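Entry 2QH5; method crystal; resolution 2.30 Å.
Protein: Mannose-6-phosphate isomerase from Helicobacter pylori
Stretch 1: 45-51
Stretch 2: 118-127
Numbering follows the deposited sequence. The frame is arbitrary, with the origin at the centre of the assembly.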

ATOM      1  N   LYS A  45      -0.882 -12.991  -5.967  1.00 66.99           N
ATOM      2  CA  LYS A  45      -0.260 -14.301  -5.744  1.00 72.51           C
ATOM      3  C   LYS A  45       0.995 -14.194  -4.887  1.00 68.03           C
ATOM      4  O   LYS A  45       1.204 -15.000  -3.976  1.00 68.61           O
ATOM      5  CB  LYS A  45       0.079 -14.958  -7.093  1.00 73.82           C
ATOM      6  CG  LYS A  45       0.598 -16.396  -7.016  1.00 81.80           C
ATOM      7  CD  LYS A  45       1.124 -16.876  -8.372  1.00 81.44           C
ATOM      8  CE  LYS A  45       1.505 -18.359  -8.338  1.00 87.91           C
ATOM      9  NZ  LYS A  45       2.114 -18.815  -9.626  1.00 83.70           N
ATOM     10  N   ARG A  46       1.813 -13.188  -5.190  1.00 63.45           N
ATOM     11  CA  ARG A  46       3.091 -12.966  -4.514  1.00 63.11           C
ATOM     12  C   ARG A  46       2.957 -12.696  -3.015  1.00 64.98           C
ATOM     13  O   ARG A  46       3.767 -13.191  -2.233  1.00 66.52           O
ATOM     14  CB  ARG A  46       3.886 -11.880  -5.246  1.00 62.05           C
ATOM     15  CG  ARG A  46       4.461 -10.765  -4.406  1.00 60.72           C
ATOM     16  CD  ARG A  46       5.344  -9.829  -5.236  1.00 66.16           C
ATOM     17  NE  ARG A  46       4.880  -9.632  -6.612  1.00 67.83           N
ATOM     18  CZ  ARG A  46       4.376  -8.497  -7.091  1.00 74.12           C
ATOM     19  NH1 ARG A  46       4.252  -7.425  -6.313  1.00 70.06           N
ATOM     20  NH2 ARG A  46       3.991  -8.431  -8.360  1.00 75.32           N
ATOM     21  N   ASN A  47       1.916 -11.957  -2.617  1.00 61.87           N
ATOM     22  CA  ASN A  47       1.679 -11.647  -1.201  1.00 55.37           C
ATOM     23  C   ASN A  47       0.763 -12.607  -0.457  1.00 57.59           C
ATOM     24  O   ASN A  47       0.804 -12.668   0.768  1.00 58.35           O
ATOM     25  CB  ASN A  47       1.142 -10.234  -1.044  1.00 51.21           C
ATOM     26  CG  ASN A  47       2.134  -9.186  -1.483  1.00 50.42           C
ATOM     27  OD1 ASN A  47       3.019  -8.796  -0.722  1.00 52.18           O
ATOM     28  ND2 ASN A  47       1.988  -8.714  -2.714  1.00 43.87           N
ATOM     29  N   ALA A  48      -0.071 -13.347  -1.183  1.00 63.63           N
ATOM     30  CA  ALA A  48      -1.077 -14.211  -0.545  1.00 67.58           C
ATOM     31  C   ALA A  48      -0.437 -15.331   0.276  1.00 70.22           C
ATOM     32  O   ALA A  48      -0.993 -15.776   1.292  1.00 71.32           O
ATOM     33  CB  ALA A  48      -2.030 -14.786  -1.591  1.00 63.34           C
ATOM     34  N   SER A  49       0.745 -15.753  -0.175  1.00 73.72           N
ATOM     35  CA  SER A  49       1.527 -16.832   0.422  1.00 75.47           C
ATOM     36  C   SER A  49       2.140 -16.424   1.762  1.00 76.57           C
ATOM     37  O   SER A  49       2.401 -17.272   2.625  1.00 77.55           O
ATOM     38  CB  SER A  49       2.655 -17.206  -0.535  1.00 76.30           C
ATOM     39  OG  SER A  49       2.409 -16.675  -1.828  1.00 80.39           O
ATOM     40  N   LEU A  50       2.368 -15.121   1.917  1.00 73.14           N
ATOM     41  CA  LEU A  50       3.073 -14.569   3.069  1.00 65.43           C
ATOM     42  C   LEU A  50       2.092 -14.098   4.137  1.00 65.71           C
ATOM     43  O   LEU A  50       2.494 -13.640   5.208  1.00 66.28           O
ATOM     44  CB  LEU A  50       3.953 -13.390   2.622  1.00 60.31           C
ATOM     45  CG  LEU A  50       4.647 -13.469   1.252  1.00 64.43           C
ATOM     46  CD1 LEU A  50       5.381 -12.188   0.931  1.00 66.59           C
ATOM     47  CD2 LEU A  50       5.606 -14.645   1.156  1.00 67.40           C
ATOM     48  N   VAL A  51       0.800 -14.234   3.853  1.00 65.99           N
ATOM     49  CA  VAL A  51      -0.209 -13.488   4.585  1.00 62.45           C
ATOM     50  C   VAL A  51      -1.384 -14.361   5.030  1.00 60.89           C
ATOM     51  O   VAL A  51      -1.600 -15.434   4.468  1.00 64.33           O
ATOM     52  CB  VAL A  51      -0.652 -12.283   3.717  1.00 63.86           C
ATOM     53  CG1 VAL A  51      -2.045 -12.469   3.120  1.00 63.16           C
ATOM     54  CG2 VAL A  51      -0.512 -11.007   4.480  1.00 63.28           C
ATOM     55  N   ASP A 118      12.388 -11.317  -8.811  1.00 96.31           N
ATOM     56  CA  ASP A 118      13.094 -12.083  -7.785  1.00 95.26           C
ATOM     57  C   ASP A 118      12.194 -12.210  -6.562  1.00 92.25           C
ATOM     58  O   ASP A 118      12.115 -11.301  -5.740  1.00 92.87           O
ATOM     59  CB  ASP A 118      14.435 -11.431  -7.421  1.00 97.24           C
ATOM     60  CG  ASP A 118      15.379 -12.386  -6.693  1.00102.58           C
ATOM     61  OD1 ASP A 118      16.576 -12.409  -7.048  1.00105.00           O
ATOM     62  OD2 ASP A 118      14.938 -13.112  -5.770  1.00102.25           O
ATOM     63  N   LEU A 119      11.516 -13.348  -6.458  1.00 90.27           N
ATOM     64  CA  LEU A 119      10.529 -13.567  -5.408  1.00 88.43           C
ATOM     65  C   LEU A 119      11.168 -13.944  -4.071  1.00 88.11           C
ATOM     66  O   LEU A 119      10.544 -13.804  -3.017  1.00 87.66           O
ATOM     67  CB  LEU A 119       9.516 -14.627  -5.855  1.00 90.16           C
ATOM     68  CG  LEU A 119       8.191 -14.713  -5.087  1.00 94.56           C
ATOM     69  CD1 LEU A 119       6.998 -14.708  -6.039  1.00 96.96           C
ATOM     70  CD2 LEU A 119       8.168 -15.929  -4.159  1.00 95.88           C
ATOM     71  N   GLN A 120      12.409 -14.419  -4.112  1.00 90.26           N
ATOM     72  CA  GLN A 120      13.119 -14.781  -2.884  1.00 89.65           C
ATOM     73  C   GLN A 120      13.648 -13.536  -2.174  1.00 84.96           C
ATOM     74  O   GLN A 120      13.569 -13.431  -0.948  1.00 82.46           O
ATOM     75  CB  GLN A 120      14.250 -15.781  -3.166  1.00 92.69           C
ATOM     76  CG  GLN A 120      14.756 -16.511  -1.918  1.00 99.96           C
ATOM     77  CD  GLN A 120      13.624 -17.056  -1.053  1.00103.88           C
ATOM     78  OE1 GLN A 120      12.832 -17.889  -1.498  1.00106.66           O
ATOM     79  NE2 GLN A 120      13.543 -16.581   0.187  1.00103.14           N
ATOM     80  N   ALA A 121      14.172 -12.598  -2.959  1.00 80.23           N
ATOM     81  CA  ALA A 121      14.617 -11.305  -2.451  1.00 81.16           C
ATOM     82  C   ALA A 121      13.438 -10.475  -1.931  1.00 83.38           C
ATOM     83  O   ALA A 121      13.598  -9.656  -1.013  1.00 85.05           O
ATOM     84  CB  ALA A 121      15.363 -10.547  -3.534  1.00 80.41           C
ATOM     85  N   TYR A 122      12.263 -10.692  -2.531  1.00 80.53           N
ATOM     86  CA  TYR A 122      11.019 -10.074  -2.079  1.00 74.68           C
ATOM     87  C   TYR A 122      10.614 -10.613  -0.718  1.00 72.06           C
ATOM     88  O   TYR A 122      10.291  -9.848   0.186  1.00 70.92           O
ATOM     89  CB  TYR A 122       9.884 -10.326  -3.076  1.00 75.46           C
ATOM     90  CG  TYR A 122       8.587  -9.654  -2.680  1.00 78.28           C
ATOM     91  CD1 TYR A 122       8.377  -8.305  -2.947  1.00 79.20           C
ATOM     92  CD2 TYR A 122       7.575 -10.360  -2.023  1.00 76.56           C
ATOM     93  CE1 TYR A 122       7.207  -7.676  -2.578  1.00 80.74           C
ATOM     94  CE2 TYR A 122       6.395  -9.736  -1.647  1.00 76.50           C
ATOM     95  CZ  TYR A 122       6.219  -8.391  -1.930  1.00 78.43           C
ATOM     96  OH  TYR A 122       5.057  -7.746  -1.577  1.00 75.41           O
ATOM     97  N   GLU A 123      10.636 -11.934  -0.592  1.00 70.26           N
ATOM     98  CA  GLU A 123      10.191 -12.629   0.610  1.00 74.94           C
ATOM     99  C   GLU A 123      11.060 -12.296   1.822  1.00 76.79           C
ATOM    100  O   GLU A 123      10.563 -12.240   2.952  1.00 77.36           O
ATOM    101  CB  GLU A 123      10.219 -14.130   0.341  1.00 77.42           C
ATOM    102  CG  GLU A 123       9.293 -14.962   1.193  1.00 86.76           C
ATOM    103  CD  GLU A 123       8.812 -16.208   0.457  1.00 96.72           C
ATOM    104  OE1 GLU A 123       8.891 -16.228  -0.794  1.00100.52           O
ATOM    105  OE2 GLU A 123       8.346 -17.157   1.126  1.00 97.87           O
ATOM    106  N   ASN A 124      12.355 -12.085   1.565  1.00 80.11           N
ATOM    107  CA  ASN A 124      13.339 -11.713   2.591  1.00 79.82           C
ATOM    108  C   ASN A 124      13.072 -10.320   3.151  1.00 76.95           C
ATOM    109  O   ASN A 124      13.007 -10.135   4.374  1.00 76.18           O
ATOM    110  CB  ASN A 124      14.769 -11.764   2.025  1.00 82.32           C
ATOM    111  CG  ASN A 124      15.231 -13.179   1.685  1.00 81.71           C
ATOM    112  OD1 ASN A 124      14.872 -14.151   2.356  1.00 84.47           O
ATOM    113  ND2 ASN A 124      16.044 -13.295   0.639  1.00 74.55           N
ATOM    114  N   ALA A 125      12.923  -9.355   2.237  1.00 71.05           N
ATOM    115  CA  ALA A 125      12.571  -7.969   2.564  1.00 68.33           C
ATOM    116  C   ALA A 125      11.268  -7.860   3.360  1.00 67.32           C
ATOM    117  O   ALA A 125      11.157  -7.031   4.268  1.00 65.48           O
ATOM    118  CB  ALA A 125      12.495  -7.125   1.299  1.00 62.97           C
ATOM    119  N   ILE A 126      10.297  -8.710   3.025  1.00 67.88           N
ATOM    120  CA  ILE A 126       9.020  -8.750   3.739  1.00 68.42           C
ATOM    121  C   ILE A 126       9.208  -9.202   5.186  1.00 68.92           C
ATOM    122  O   ILE A 126       8.735  -8.529   6.101  1.00 73.67           O
ATOM    123  CB  ILE A 126       7.938  -9.621   3.006  1.00 67.19           C
ATOM    124  CG1 ILE A 126       7.470  -8.947   1.704  1.00 60.62           C
ATOM    125  CG2 ILE A 126       6.745  -9.926   3.923  1.00 61.43           C
ATOM    126  CD1 ILE A 126       6.722  -7.620   1.873  1.00 61.47           C
ATOM    127  N   LYS A 127       9.916 -10.313   5.393  1.00 71.73           N
ATOM    128  CA  LYS A 127      10.149 -10.827   6.754  1.00 71.43           C
ATOM    129  C   LYS A 127      10.960  -9.870   7.628  1.00 65.71           C
ATOM    130  O   LYS A 127      10.754  -9.812   8.846  1.00 57.99           O
ATOM    131  CB  LYS A 127      10.759 -12.234   6.741  1.00 74.12           C
ATOM    132  CG  LYS A 127       9.694 -13.335   6.606  1.00 88.31           C
ATOM    133  CD  LYS A 127       9.954 -14.549   7.510  1.00 93.46           C
ATOM    134  CE  LYS A 127      10.531 -15.738   6.738  1.00100.20           C
ATOM    135  NZ  LYS A 127      11.962 -15.563   6.336  1.00100.81           N
TER
HETATM  136  O   HOH W   1       3.560  -6.961  -3.762  1.00 57.16           O

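Stretch 1 carries the last part of a helix into a turn, where Leu-50 N donates to Asn-47 O at 3.1 Å. Stretch 2 opens a helix at Leu-119, with Asp-118 as its N-cap: Asp-118 OD2 accepts from Ala-121 N at 3.0 Å and, weakly, from Gln-120 N at 3.3 Å, occupying amides that have no earlier helical carbonyl to pair with. The backbones stay well apart, Arg-46 CA lying 7.5 Å from Leu-119 CA and Leu-50 CA 7.8 Å from Glu-123 CA, so side chains make the contact.

Tyr-122 is its centre. Its flat ring offers a face to the aliphatic part of Arg-46, whose CD sits 3.7 Å from the ring centroid, almost on the normal; the guanidinium lies farther off, adding at most a weak cation-pi attraction. At the ring edge, Leu-50 CD1 packs 3.7 Å from Tyr-122 CE2 and 3.9 Å from Ile-126 CG1, a branched apolar side chain whose methyl packs against both, Tyr-122 and Ile-126 being neighbours on the same side of it.

The phenol also needs a polar partner. Tyr-122 OH donates to Asn-47 OD1 at a very short 2.4 Å, and accepts from a water that in turn accepts from Asn-47 ND2 and, weakly, Arg-46 NH1. The amide suits this buried site because it offers both an acceptor and a donor.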